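Local coordinates for SnoN,Epimerase SnoN (Streptomyces nogalater, PDB 5EP9), which acts as a non-heme iron, 2-oxoglutarate-dependent epimerase in the biosynthesis of nogalamycin, at residues A[153-159]-A[217-222]; A[127-131]-A[227-232]; A[179-185]-A[198-204]. All blocks are in the same frame, centred on the assembly; numbering follows the deposited sequence.

Interaction 1. Residues A[153-159]-A[217-222]; sequences AGTALTA and TFHHAR. With AKG (2-oxoglutaric acid), chain E.
An apolar cluster of Leu157, Ala159 and Phe218 occupies one face of this antiparallel pair in the large sheet of a cupin-type double-stranded beta-helix. The ring of Phe218 (chi1 m) lies against both neighbours, with CE2 3.7 Å from Ala159 CB and CD2 4.3 Å from Leu157 CD1 (rotamer p, t), and helix 104-114 packs onto it. The strand axes of 157-159 and 217-220 approach to 4.6 Å at 164°. Leu157 faces His220 and Ala159 faces Phe218 as non-hydrogen-bonded pairs. Between them Thr158 and His219 form the hydrogen-bonded pair, Thr158 N to His219 O at 2.9 Å and His219 N to Thr158 O at 3.0 Å; Ala221 N to Ala156 O (2.9 Å) extends the ladder toward the 3-10 turn 153-155. On the opposite face Thr158 CB makes a CH-pi contact with the His219 ring, and a water joins Thr158 OG1 (2.6 Å) to His219 O (2.9 Å). The segments belong to the first (14-202) and second (203-305) SnoN parts of the engineered chain. His219 (chi1 p) hydrogen-bonds through NE2 to iron ligand Asp144 and weakly to AKG O1 (3.2 Å), so this imidazole links metal shell and cosubstrate without being an iron ligand.

Interaction 2. Residues A[127-131]-A[227-232]; sequences LKENK and AGANST. With AKG (2-oxoglutaric acid), chain E.
Two asparagines, one on each segment, fasten these two segments by giving their side-chain amides to the backbone of the opposite segment, in place of a strand-like ladder. Asn230 (chi1 t) donates ND2 to Lys128 O at 3.0 Å, while Asn130 (chi1 m) sends ND2 to Asn230 O at 2.8 Å and to Thr232 O at 3.0 Å. The receiving loop is shaped by an Asx turn: Asn230 OD1 accepts from Thr232 N (2.9 Å) and from Thr232 OG1 (2.8 Å). A water bridges Asn130 N and Thr232 O, 2.9 Å from each. The closest CA pair is Glu129 with Asn230 (5.9 Å), and the touching parts run 37° apart. Lys128 (m, t, t) extends along 227-230, its CB 4.1 Å from Asn230 CB and its CE 3.3 Å from Gly228 O; its NZ hydrogen-bonds to Val83 O, Val137 O and Thr139 OG1. Both segments line the cosubstrate pocket, with Ala227 CB 3.3 Å and Lys128 CE 3.6 Å from AKG O4. The contact joins the first SnoN part of the engineered chain to the second. Within the double-stranded beta-helix it spans two sheets: strand 118-128, beside strand 236-245, ends here, and the loop leaves strand 225-227, which pairs with strand 139-142.

Interaction 3. Residues A[179-185]-A[198-204]; sequences SHLLPDP and RPGEIWM
This is a local contact of mixed polar and apolar character within the long excursion between strands 173-175 and 207-209 of the smaller sheet of the double-stranded beta-helix. A type II beta turn from Arg198 to Glu201, with Gly200 at phi 81°, brings its two end residues up to Leu182 and the extended residues after it, while Met204 reaches Leu182 and Ser179. Across the turn Arg198 and Glu201 form a two-pronged salt bridge, NE to OE1 at 2.7 Å and NH2 to OE2 at 2.9 Å, and Arg198 N also reaches Glu201 OE1 (3.0 Å). Held this way, the guanidinium has Leu182 CB over one face, 3.7 Å from Arg198 NH1. Leu182 (m, t) puts CD1 3.9 Å from Met204 SD and 4.0 Å from Glu201 CD. The first SnoN part of the engineered chain ends at Ile202, so Met204 belongs to the second. A water links Ser179 O (3.3 Å) with Arg198 NH1 (2.8 Å), and the same NH1 donates to Pro183 O at 2.9 Å, nearly linear at 171°.

How the interactions relate
From the N terminus, residues 127-131 open the widest loop, 153-159 the next, and 179-185 the shortest. Residues 198-204 close interaction 3 after only 12 intervening residues, 217-222 then close interaction 1, and 227-232 finally close interaction 2. The three loops are thus concentric, and none crosses another. Interaction 1 pairs strands of the large sheet, interaction 2 ties an end of that sheet to the loop leaving the small one, and interaction 3 organises an excursion from the small sheet. Interactions 1 and 2 both touch AKG, though their nearest atoms are about 9 Å apart. Interactions 1 and 3 meet directly, through a salt bridge of Arg222 with Asp184.

Interaction 1. Residues A[153-159]-A[217-222]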
ATOM      1  N   ALA A 153      -2.511  13.363   2.137  1.00 31.77           N
ATOM      2  CA  ALA A 153      -1.700  12.274   2.663  1.00 32.77           C
ATOM      3  C   ALA A 153      -2.267  11.624   3.927  1.00 32.50           C
ATOM      4  O   ALA A 153      -2.279  10.400   4.048  1.00 30.41           O
ATOM      5  CB  ALA A 153      -0.297  12.815   3.004  1.00 34.54           C
ATOM      6  N   GLY A 154      -2.719  12.492   4.829  1.00 33.55           N
ATOM      7  CA  GLY A 154      -3.334  12.136   6.073  1.00 33.35           C
ATOM      8  C   GLY A 154      -4.574  11.261   5.995  1.00 36.14           C
ATOM      9  O   GLY A 154      -4.954  10.672   7.013  1.00 37.66           O
ATOM     10  N   THR A 155      -5.213  11.133   4.811  1.00 33.72           N
ATOM     11  CA  THR A 155      -6.393  10.249   4.677  1.00 32.38           C
ATOM     12  C   THR A 155      -6.219   9.195   3.561  1.00 31.13           C
ATOM     13  O   THR A 155      -7.137   8.460   3.262  1.00 28.52           O
ATOM     14  CB  THR A 155      -7.679  11.010   4.343  1.00 32.74           C
ATOM     15  OG1 THR A 155      -7.446  11.809   3.185  1.00 31.59           O
ATOM     16  CG2 THR A 155      -8.058  11.873   5.512  1.00 34.67           C
ATOM     17  N   ALA A 156      -5.017   9.101   3.031  1.00 30.43           N
ATOM     18  CA  ALA A 156      -4.733   8.086   2.037  1.00 29.47           C
ATOM     19  C   ALA A 156      -4.841   6.696   2.628  1.00 30.51           C
ATOM     20  O   ALA A 156      -4.921   6.463   3.871  1.00 28.51           O
ATOM     21  CB  ALA A 156      -3.383   8.305   1.466  1.00 28.78           C
ATOM     22  N   LEU A 157      -4.926   5.760   1.744  1.00 29.71           N
ATOM     23  CA  LEU A 157      -4.954   4.329   2.155  1.00 29.69           C
ATOM     24  C   LEU A 157      -4.241   3.397   1.171  1.00 28.95           C
ATOM     25  O   LEU A 157      -4.190   3.672  -0.050  1.00 28.09           O
ATOM     26  CB  LEU A 157      -6.346   3.815   2.435  1.00 30.50           C
ATOM     27  CG  LEU A 157      -7.277   3.502   1.303  1.00 32.02           C
ATOM     28  CD1 LEU A 157      -8.564   2.903   1.886  1.00 33.54           C
ATOM     29  CD2 LEU A 157      -7.695   4.817   0.697  1.00 33.83           C
ATOM     30  N   THR A 158      -3.760   2.290   1.724  1.00 27.63           N
ATOM     31  CA  THR A 158      -2.949   1.344   1.014  1.00 27.57           C
ATOM     32  C   THR A 158      -3.624  -0.061   0.961  1.00 27.29           C
ATOM     33  O   THR A 158      -4.023  -0.557   1.960  1.00 28.84           O
ATOM     34  CB  THR A 158      -1.574   1.271   1.631  1.00 27.58           C
ATOM     35  OG1 THR A 158      -0.925   2.541   1.522  1.00 25.91           O
ATOM     36  CG2 THR A 158      -0.727   0.173   0.985  1.00 27.98           C
ATOM     37  N   ALA A 159      -3.759  -0.636  -0.235  1.00 25.51           N
ATOM     38  CA  ALA A 159      -4.173  -2.030  -0.437  1.00 25.26           C
ATOM     39  C   ALA A 159      -2.961  -2.933  -0.629  1.00 25.40           C
ATOM     40  O   ALA A 159      -2.182  -2.732  -1.553  1.00 26.14           O
ATOM     41  CB  ALA A 159      -5.051  -2.149  -1.655  1.00 26.80           C
ATOM     42  N   THR A 217      -5.119  -6.665   2.708  1.00 25.19           N
ATOM     43  CA  THR A 217      -5.436  -5.684   3.727  1.00 26.25           C
ATOM     44  C   THR A 217      -5.576  -4.302   3.080  1.00 26.23           C
ATOM     45  O   THR A 217      -4.982  -4.039   2.035  1.00 23.29           O
ATOM     46  CB  THR A 217      -4.416  -5.632   4.832  1.00 25.86           C
ATOM     47  OG1 THR A 217      -3.085  -5.481   4.302  1.00 27.11           O
ATOM     48  CG2 THR A 217      -4.457  -6.903   5.661  1.00 27.52           C
ATOM     49  N   PHE A 218      -6.375  -3.466   3.748  1.00 26.52           N
ATOM     50  CA  PHE A 218      -6.343  -2.037   3.584  1.00 27.61           C
ATOM     51  C   PHE A 218      -5.880  -1.411   4.865  1.00 29.05           C
ATOM     52  O   PHE A 218      -6.320  -1.802   5.956  1.00 31.62           O
ATOM     53  CB  PHE A 218      -7.703  -1.502   3.259  1.00 30.05           C
ATOM     54  CG  PHE A 218      -8.226  -1.933   1.909  1.00 31.89           C
ATOM     55  CD1 PHE A 218      -8.943  -3.081   1.801  1.00 33.20           C
ATOM     56  CD2 PHE A 218      -7.943  -1.170   0.777  1.00 32.98           C
ATOM     57  CE1 PHE A 218      -9.421  -3.507   0.572  1.00 36.68           C
ATOM     58  CE2 PHE A 218      -8.452  -1.550  -0.445  1.00 35.76           C
ATOM     59  CZ  PHE A 218      -9.206  -2.723  -0.561  1.00 35.10           C
ATOM     60  N   HIS A 219      -4.945  -0.468   4.764  1.00 28.63           N
ATOM     61  CA  HIS A 219      -4.588   0.347   5.932  1.00 27.75           C
ATOM     62  C   HIS A 219      -4.507   1.832   5.641  1.00 27.19           C
ATOM     63  O   HIS A 219      -3.945   2.307   4.630  1.00 24.94           O
ATOM     64  CB  HIS A 219      -3.343  -0.197   6.649  1.00 26.74           C
ATOM     65  CG  HIS A 219      -2.069  -0.001   5.934  1.00 26.47           C
ATOM     66  ND1 HIS A 219      -1.594  -0.904   5.016  1.00 27.41           N
ATOM     67  CD2 HIS A 219      -1.119   0.952   6.049  1.00 26.89           C
ATOM     68  CE1 HIS A 219      -0.394  -0.522   4.606  1.00 26.74           C
ATOM     69  NE2 HIS A 219      -0.095   0.605   5.202  1.00 28.51           N
ATOM     70  N   HIS A 220      -4.963   2.552   6.630  1.00 26.20           N
ATOM     71  CA  HIS A 220      -4.914   4.028   6.673  1.00 26.91           C
ATOM     72  C   HIS A 220      -3.480   4.544   6.763  1.00 26.06           C
ATOM     73  O   HIS A 220      -2.606   3.960   7.341  1.00 25.23           O
ATOM     74  CB  HIS A 220      -5.758   4.494   7.891  1.00 27.84           C
ATOM     75  CG  HIS A 220      -6.071   5.963   7.955  1.00 28.90           C
ATOM     76  ND1 HIS A 220      -5.152   6.923   8.351  1.00 28.27           N
ATOM     77  CD2 HIS A 220      -7.241   6.618   7.776  1.00 28.71           C
ATOM     78  CE1 HIS A 220      -5.720   8.106   8.331  1.00 28.47           C
ATOM     79  NE2 HIS A 220      -6.990   7.944   8.045  1.00 29.47           N
ATOM     80  N   ALA A 221      -3.266   5.689   6.171  1.00 27.44           N
ATOM     81  CA  ALA A 221      -1.947   6.324   6.076  1.00 28.38           C
ATOM     82  C   ALA A 221      -1.349   6.759   7.426  1.00 30.05           C
ATOM     83  O   ALA A 221      -0.159   7.049   7.488  1.00 29.40           O
ATOM     84  CB  ALA A 221      -2.066   7.562   5.176  1.00 28.96           C
ATOM     85  N   ARG A 222      -2.195   6.875   8.426  1.00 30.32           N
ATOM     86  CA  ARG A 222      -1.752   7.170   9.806  0.50 32.04           C
ATOM     87  C   ARG A 222      -1.632   5.918  10.714  1.00 32.33           C
ATOM     88  O   ARG A 222      -1.169   6.015  11.846  1.00 30.20           O
ATOM     89  CB  ARG A 222      -2.601   8.271  10.468  0.50 34.05           C
ATOM     90  CG  ARG A 222      -2.415   9.679   9.828  0.50 35.79           C
ATOM     91  CD  ARG A 222      -2.916  10.912  10.576  0.50 39.36           C
ATOM     92  NE  ARG A 222      -2.386  11.060  11.925  0.50 40.68           N
ATOM     93  CZ  ARG A 222      -1.414  11.871  12.256  0.50 42.91           C
ATOM     94  NH1 ARG A 222      -0.829  12.659  11.353  0.50 41.71           N
ATOM     95  NH2 ARG A 222      -1.037  11.893  13.526  0.50 43.95           N
TER
HETATM   96  C1  AKG E 301       3.007  -0.489   3.278  1.00 33.71           C
HETATM   97  O1  AKG E 301       2.674   0.687   3.576  1.00 31.00           O
HETATM   98  O2  AKG E 301       2.365  -1.175   2.445  1.00 32.30           O
HETATM   99  C2  AKG E 301       4.159  -1.123   3.960  1.00 36.04           C
HETATM  100  O5  AKG E 301       4.796  -0.464   4.807  1.00 33.13           O
HETATM  101  C3  AKG E 301       4.515  -2.573   3.558  1.00 34.63           C
HETATM  102  C4  AKG E 301       5.579  -3.268   4.402  1.00 35.26           C
HETATM  103  C5  AKG E 301       5.945  -4.673   3.983  1.00 34.00           C
HETATM  104  O3  AKG E 301       5.317  -5.217   3.056  1.00 35.19           O
HETATM  105  O4  AKG E 301       6.915  -5.265   4.549  1.00 29.84           O
HETATM  106  O   HOH W   1      -1.537   3.679   3.835  1.00 24.15           O

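Interaction 2. Residues A[127-131]-A[227-232]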
ATOM      1  N   LEU A 127       8.885  -7.742  -2.723  1.00 29.54           N
ATOM      2  CA  LEU A 127       9.539  -9.021  -2.491  1.00 30.04           C
ATOM      3  C   LEU A 127      10.388  -8.995  -1.189  1.00 29.19           C
ATOM      4  O   LEU A 127      11.264  -8.170  -1.044  1.00 29.40           O
ATOM      5  CB  LEU A 127      10.482  -9.297  -3.641  1.00 32.82           C
ATOM      6  CG  LEU A 127      11.436 -10.481  -3.528  1.00 34.65           C
ATOM      7  CD1 LEU A 127      10.676 -11.795  -3.470  1.00 36.32           C
ATOM      8  CD2 LEU A 127      12.438 -10.481  -4.688  1.00 35.28           C
ATOM      9  N   LYS A 128      10.104  -9.919  -0.306  1.00 29.07           N
ATOM     10  CA  LYS A 128      11.015 -10.313   0.763  1.00 31.65           C
ATOM     11  C   LYS A 128      11.407 -11.724   0.633  1.00 30.98           C
ATOM     12  O   LYS A 128      10.584 -12.607   0.565  1.00 31.70           O
ATOM     13  CB  LYS A 128      10.407 -10.217   2.180  1.00 32.43           C
ATOM     14  CG  LYS A 128      10.233  -8.881   2.741  1.00 32.66           C
ATOM     15  CD  LYS A 128       9.908  -9.061   4.259  1.00 32.88           C
ATOM     16  CE  LYS A 128       9.475  -7.745   4.877  1.00 32.65           C
ATOM     17  NZ  LYS A 128      10.592  -7.005   5.487  1.00 33.80           N
ATOM     18  N   GLU A 129      12.689 -11.930   0.594  1.00 33.97           N
ATOM     19  CA  GLU A 129      13.238 -13.247   0.501  1.00 37.69           C
ATOM     20  C   GLU A 129      14.641 -13.305   0.994  1.00 39.00           C
ATOM     21  O   GLU A 129      15.321 -12.306   1.087  1.00 38.79           O
ATOM     22  CB  GLU A 129      13.256 -13.729  -0.965  1.00 41.29           C
ATOM     23  CG  GLU A 129      14.279 -12.995  -1.813  1.00 43.35           C
ATOM     24  CD  GLU A 129      14.329 -13.497  -3.241  1.00 46.54           C
ATOM     25  OE1 GLU A 129      13.639 -14.502  -3.599  1.00 46.66           O
ATOM     26  OE2 GLU A 129      15.108 -12.887  -3.988  1.00 50.15           O
ATOM     27  N   ASN A 130      15.025 -14.518   1.370  1.00 44.31           N
ATOM     28  CA  ASN A 130      16.432 -14.835   1.756  1.00 49.40           C
ATOM     29  C   ASN A 130      17.283 -15.238   0.542  1.00 55.31           C
ATOM     30  O   ASN A 130      16.898 -16.100  -0.220  1.00 55.54           O
ATOM     31  CB  ASN A 130      16.455 -15.931   2.780  1.00 48.42           C
ATOM     32  CG  ASN A 130      15.668 -15.543   4.015  1.00 46.68           C
ATOM     33  OD1 ASN A 130      15.988 -14.580   4.660  1.00 48.39           O
ATOM     34  ND2 ASN A 130      14.664 -16.313   4.343  1.00 45.66           N
ATOM     35  N   LYS A 131      18.386 -14.561   0.356  1.00 62.05           N
ATOM     36  CA  LYS A 131      19.328 -14.883  -0.708  1.00 71.02           C
ATOM     37  C   LYS A 131      20.550 -15.373   0.026  1.00 79.24           C
ATOM     38  O   LYS A 131      20.659 -15.278   1.267  1.00 79.42           O
ATOM     39  CB  LYS A 131      19.744 -13.652  -1.578  1.00 73.81           C
ATOM     40  CG  LYS A 131      18.688 -12.907  -2.386  1.00 70.07           C
ATOM     41  CD  LYS A 131      19.127 -11.447  -2.611  1.00 69.42           C
ATOM     42  CE  LYS A 131      18.013 -10.475  -3.032  1.00 69.37           C
ATOM     43  NZ  LYS A 131      17.239  -9.933  -1.883  1.00 68.46           N
ATOM     44  N   ALA A 227       6.289  -5.280   9.574  1.00 27.11           N
ATOM     45  CA  ALA A 227       6.222  -6.601   9.018  1.00 27.87           C
ATOM     46  C   ALA A 227       7.395  -7.394   9.448  1.00 28.96           C
ATOM     47  O   ALA A 227       8.520  -6.850   9.648  1.00 30.34           O
ATOM     48  CB  ALA A 227       6.164  -6.570   7.447  1.00 27.57           C
ATOM     49  N   GLY A 228       7.177  -8.691   9.542  1.00 29.14           N
ATOM     50  CA  GLY A 228       8.283  -9.598   9.961  1.00 29.96           C
ATOM     51  C   GLY A 228       9.281  -9.805   8.850  1.00 30.32           C
ATOM     52  O   GLY A 228       9.073  -9.444   7.678  1.00 28.32           O
ATOM     53  N   ALA A 229      10.410 -10.389   9.230  1.00 31.56           N
ATOM     54  CA  ALA A 229      11.366 -10.937   8.261  1.00 33.77           C
ATOM     55  C   ALA A 229      10.700 -12.114   7.593  1.00 34.49           C
ATOM     56  O   ALA A 229       9.832 -12.781   8.169  1.00 36.28           O
ATOM     57  CB  ALA A 229      12.662 -11.372   8.966  1.00 36.25           C
ATOM     58  N   ASN A 230      11.097 -12.402   6.378  1.00 33.36           N
ATOM     59  CA  ASN A 230      10.771 -13.708   5.835  1.00 34.25           C
ATOM     60  C   ASN A 230      11.813 -14.718   6.319  1.00 37.15           C
ATOM     61  O   ASN A 230      12.954 -14.666   5.865  1.00 39.31           O
ATOM     62  CB  ASN A 230      10.720 -13.681   4.291  1.00 34.41           C
ATOM     63  CG  ASN A 230      10.279 -14.997   3.692  1.00 32.98           C
ATOM     64  OD1 ASN A 230      10.019 -16.010   4.386  1.00 32.35           O
ATOM     65  ND2 ASN A 230      10.175 -14.978   2.351  1.00 32.18           N
ATOM     66  N   SER A 231      11.435 -15.574   7.268  1.00 36.66           N
ATOM     67  CA  SER A 231      12.318 -16.645   7.687  1.00 39.50           C
ATOM     68  C   SER A 231      12.088 -18.002   6.994  1.00 40.22           C
ATOM     69  O   SER A 231      12.621 -18.929   7.373  1.00 40.60           O
ATOM     70  CB  SER A 231      12.256 -16.804   9.200  1.00 42.84           C
ATOM     71  OG  SER A 231      11.011 -17.293   9.526  1.00 43.56           O
ATOM     72  N   THR A 232      11.338 -18.045   5.905  1.00 39.68           N
ATOM     73  CA  THR A 232      11.151 -19.251   5.125  1.00 39.60           C
ATOM     74  C   THR A 232      11.987 -19.208   3.838  1.00 41.49           C
ATOM     75  O   THR A 232      12.505 -18.178   3.436  1.00 41.36           O
ATOM     76  CB  THR A 232       9.655 -19.460   4.696  1.00 38.79           C
ATOM     77  OG1 THR A 232       9.288 -18.603   3.584  1.00 35.01           O
ATOM     78  CG2 THR A 232       8.729 -19.188   5.891  1.00 36.59           C
TER
HETATM   79  C1  AKG E 301       3.007  -0.489   3.278  1.00 33.71           C
HETATM   80  O1  AKG E 301       2.674   0.687   3.576  1.00 31.00           O
HETATM   81  O2  AKG E 301       2.365  -1.175   2.445  1.00 32.30           O
HETATM   82  C2  AKG E 301       4.159  -1.123   3.960  1.00 36.04           C
HETATM   83  O5  AKG E 301       4.796  -0.464   4.807  1.00 33.13           O
HETATM   84  C3  AKG E 301       4.515  -2.573   3.558  1.00 34.63           C
HETATM   85  C4  AKG E 301       5.579  -3.268   4.402  1.00 35.26           C
HETATM   86  C5  AKG E 301       5.945  -4.673   3.983  1.00 34.00           C
HETATM   87  O3  AKG E 301       5.317  -5.217   3.056  1.00 35.19           O
HETATM   88  O4  AKG E 301       6.915  -5.265   4.549  1.00 29.84           O
HETATM   89  O   HOH W   2      13.024 -16.660   1.062  1.00 42.50           O

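Interaction 3. Residues A[179-185]-A[198-204]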
ATOM      1  N   SER A 179      -4.195   3.450  16.053  1.00 25.83           N
ATOM      2  CA  SER A 179      -3.026   4.346  16.043  1.00 27.26           C
ATOM      3  C   SER A 179      -3.176   5.486  15.020  1.00 27.86           C
ATOM      4  O   SER A 179      -2.576   6.535  15.119  1.00 29.75           O
ATOM      5  CB  SER A 179      -1.752   3.560  15.742  1.00 27.53           C
ATOM      6  OG  SER A 179      -1.874   2.869  14.464  1.00 27.24           O
ATOM      7  N   HIS A 180      -4.047   5.277  14.067  1.00 27.51           N
ATOM      8  CA  HIS A 180      -4.413   6.310  13.078  1.00 28.81           C
ATOM      9  C   HIS A 180      -5.177   7.485  13.641  1.00 31.39           C
ATOM     10  O   HIS A 180      -5.317   8.484  12.982  1.00 30.94           O
ATOM     11  CB  HIS A 180      -5.213   5.728  11.875  1.00 28.70           C
ATOM     12  CG  HIS A 180      -6.570   5.200  12.216  1.00 28.47           C
ATOM     13  ND1 HIS A 180      -6.809   4.319  13.255  1.00 30.29           N
ATOM     14  CD2 HIS A 180      -7.770   5.474  11.670  1.00 29.08           C
ATOM     15  CE1 HIS A 180      -8.110   4.086  13.334  1.00 30.25           C
ATOM     16  NE2 HIS A 180      -8.708   4.762  12.364  1.00 30.02           N
ATOM     17  N   LEU A 181      -5.731   7.314  14.849  1.00 33.61           N
ATOM     18  CA  LEU A 181      -6.476   8.375  15.536  1.00 34.56           C
ATOM     19  C   LEU A 181      -5.656   9.156  16.517  1.00 35.59           C
ATOM     20  O   LEU A 181      -6.164  10.019  17.166  1.00 35.89           O
ATOM     21  CB  LEU A 181      -7.652   7.751  16.305  1.00 35.75           C
ATOM     22  CG  LEU A 181      -8.527   6.859  15.445  1.00 33.57           C
ATOM     23  CD1 LEU A 181      -9.539   6.172  16.377  1.00 35.76           C
ATOM     24  CD2 LEU A 181      -9.243   7.719  14.376  1.00 33.91           C
ATOM     25  N   LEU A 182      -4.387   8.838  16.634  1.00 37.68           N
ATOM     26  CA  LEU A 182      -3.492   9.496  17.558  1.00 38.82           C
ATOM     27  C   LEU A 182      -3.084  10.829  16.932  1.00 42.60           C
ATOM     28  O   LEU A 182      -3.102  10.959  15.724  1.00 41.42           O
ATOM     29  CB  LEU A 182      -2.272   8.670  17.810  1.00 39.06           C
ATOM     30  CG  LEU A 182      -2.495   7.342  18.539  1.00 39.73           C
ATOM     31  CD1 LEU A 182      -1.237   6.527  18.521  1.00 40.24           C
ATOM     32  CD2 LEU A 182      -2.959   7.502  20.013  1.00 41.85           C
ATOM     33  N   PRO A 183      -2.716  11.849  17.776  1.00 45.79           N
ATOM     34  CA  PRO A 183      -2.141  13.066  17.261  1.00 46.27           C
ATOM     35  C   PRO A 183      -0.795  12.829  16.625  1.00 46.31           C
ATOM     36  O   PRO A 183      -0.208  11.792  16.791  1.00 45.06           O
ATOM     37  CB  PRO A 183      -1.950  13.954  18.523  1.00 47.63           C
ATOM     38  CG  PRO A 183      -2.008  13.064  19.695  1.00 47.36           C
ATOM     39  CD  PRO A 183      -2.591  11.743  19.241  1.00 46.68           C
ATOM     40  N   ASP A 184      -0.304  13.818  15.895  1.00 50.10           N
ATOM     41  CA  ASP A 184       1.046  13.748  15.275  1.00 54.25           C
ATOM     42  C   ASP A 184       2.167  13.554  16.250  1.00 58.23           C
ATOM     43  O   ASP A 184       2.148  14.112  17.322  1.00 54.88           O
ATOM     44  CB  ASP A 184       1.403  15.008  14.499  1.00 55.00           C
ATOM     45  CG  ASP A 184       0.542  15.202  13.268  1.00 52.71           C
ATOM     46  OD1 ASP A 184      -0.207  14.282  12.885  1.00 53.38           O
ATOM     47  OD2 ASP A 184       0.658  16.299  12.683  1.00 55.86           O
ATOM     48  N   PRO A 185       3.186  12.789  15.826  1.00 64.56           N
ATOM     49  CA  PRO A 185       4.402  12.783  16.620  1.00 71.07           C
ATOM     50  C   PRO A 185       4.920  14.187  16.513  1.00 77.00           C
ATOM     51  O   PRO A 185       4.648  14.832  15.486  1.00 85.54           O
ATOM     52  CB  PRO A 185       5.286  11.739  15.920  1.00 69.22           C
ATOM     53  CG  PRO A 185       4.643  11.442  14.598  1.00 66.42           C
ATOM     54  CD  PRO A 185       3.298  12.060  14.540  1.00 63.33           C
ATOM     55  N   ARG A 198       4.463   8.701  20.772  1.00 48.71           N
ATOM     56  CA  ARG A 198       3.411   9.411  21.455  1.00 47.61           C
ATOM     57  C   ARG A 198       3.119   8.752  22.796  1.00 49.53           C
ATOM     58  O   ARG A 198       3.415   7.581  23.003  1.00 49.89           O
ATOM     59  CB  ARG A 198       2.199   9.472  20.578  1.00 45.27           C
ATOM     60  CG  ARG A 198       2.525  10.374  19.434  1.00 45.42           C
ATOM     61  CD  ARG A 198       1.752  10.055  18.235  1.00 43.56           C
ATOM     62  NE  ARG A 198       2.130   8.803  17.594  1.00 41.43           N
ATOM     63  CZ  ARG A 198       1.606   8.402  16.446  1.00 41.91           C
ATOM     64  NH1 ARG A 198       0.768   9.209  15.769  1.00 41.76           N
ATOM     65  NH2 ARG A 198       1.941   7.214  15.930  1.00 41.66           N
ATOM     66  N   PRO A 199       2.610   9.543  23.753  1.00 54.08           N
ATOM     67  CA  PRO A 199       2.511   9.005  25.129  1.00 55.94           C
ATOM     68  C   PRO A 199       1.447   7.906  25.189  1.00 53.35           C
ATOM     69  O   PRO A 199       0.429   7.971  24.490  1.00 52.12           O
ATOM     70  CB  PRO A 199       2.167  10.245  25.975  1.00 59.53           C
ATOM     71  CG  PRO A 199       2.049  11.421  24.999  1.00 58.66           C
ATOM     72  CD  PRO A 199       2.057  10.910  23.623  1.00 54.60           C
ATOM     73  N   GLY A 200       1.778   6.823  25.868  1.00 54.22           N
ATOM     74  CA  GLY A 200       0.892   5.633  25.857  1.00 53.77           C
ATOM     75  C   GLY A 200       0.979   4.704  24.649  1.00 50.55           C
ATOM     76  O   GLY A 200       0.511   3.593  24.709  1.00 54.30           O
ATOM     77  N   GLU A 201       1.514   5.166  23.520  1.00 46.28           N
ATOM     78  CA  GLU A 201       1.523   4.353  22.275  1.00 40.76           C
ATOM     79  C   GLU A 201       2.185   2.961  22.398  1.00 36.85           C
ATOM     80  O   GLU A 201       1.715   2.045  21.821  1.00 34.57           O
ATOM     81  CB  GLU A 201       2.266   5.117  21.197  1.00 38.77           C
ATOM     82  CG  GLU A 201       2.093   4.540  19.838  1.00 37.97           C
ATOM     83  CD  GLU A 201       2.661   5.482  18.719  1.00 37.66           C
ATOM     84  OE1 GLU A 201       3.104   6.652  18.979  1.00 38.43           O
ATOM     85  OE2 GLU A 201       2.720   5.016  17.595  1.00 36.34           O
ATOM     86  N   ILE A 202       3.302   2.853  23.116  1.00 38.09           N
ATOM     87  CA  ILE A 202       3.978   1.577  23.250  1.00 38.07           C
ATOM     88  C   ILE A 202       3.054   0.516  23.947  1.00 38.08           C
ATOM     89  O   ILE A 202       3.318  -0.709  23.817  1.00 36.89           O
ATOM     90  CB  ILE A 202       5.341   1.659  23.995  1.00 40.89           C
ATOM     91  CG1 ILE A 202       5.230   2.217  25.383  1.00 42.60           C
ATOM     92  CG2 ILE A 202       6.393   2.409  23.200  1.00 41.22           C
ATOM     93  CD1 ILE A 202       6.506   1.933  26.199  1.00 44.95           C
ATOM     94  N   TRP A 203       2.100   1.023  24.822  1.00 37.33           N
ATOM     95  CA  TRP A 203       1.171   0.155  25.613  1.00 36.73           C
ATOM     96  C   TRP A 203      -0.022  -0.369  24.698  1.00 36.67           C
ATOM     97  O   TRP A 203      -0.832  -1.144  25.145  1.00 37.00           O
ATOM     98  CB  TRP A 203       0.716   0.825  26.878  1.00 37.30           C
ATOM     99  CG  TRP A 203       1.981   1.165  27.752  1.00 37.22           C
ATOM    100  CD1 TRP A 203       2.415   2.371  28.025  1.00 37.04           C
ATOM    101  CD2 TRP A 203       2.981   0.251  28.201  1.00 36.94           C
ATOM    102  NE1 TRP A 203       3.611   2.284  28.598  1.00 38.36           N
ATOM    103  CE2 TRP A 203       3.988   0.997  28.729  1.00 38.49           C
ATOM    104  CE3 TRP A 203       3.105  -1.132  28.215  1.00 36.81           C
ATOM    105  CZ2 TRP A 203       5.058   0.442  29.281  1.00 40.80           C
ATOM    106  CZ3 TRP A 203       4.208  -1.695  28.707  1.00 37.67           C
ATOM    107  CH2 TRP A 203       5.176  -0.966  29.182  1.00 40.04           C
ATOM    108  N   MET A 204      -0.101   0.071  23.492  1.00 33.32           N
ATOM    109  CA  MET A 204      -1.199  -0.319  22.608  1.00 35.41           C
ATOM    110  C   MET A 204      -1.074  -1.676  21.814  1.00 32.64           C
ATOM    111  O   MET A 204      -0.014  -2.037  21.399  1.00 32.74           O
ATOM    112  CB  MET A 204      -1.401   0.714  21.494  1.00 34.34           C
ATOM    113  CG  MET A 204      -1.990   2.059  21.999  1.00 36.47           C
ATOM    114  SD  MET A 204      -1.848   3.321  20.649  1.00 37.64           S
ATOM    115  CE  MET A 204      -3.460   2.858  19.794  1.00 36.24           C
TER
HETATM  116  O   HOH W   3       0.129   7.500  13.580  1.00 48.66           O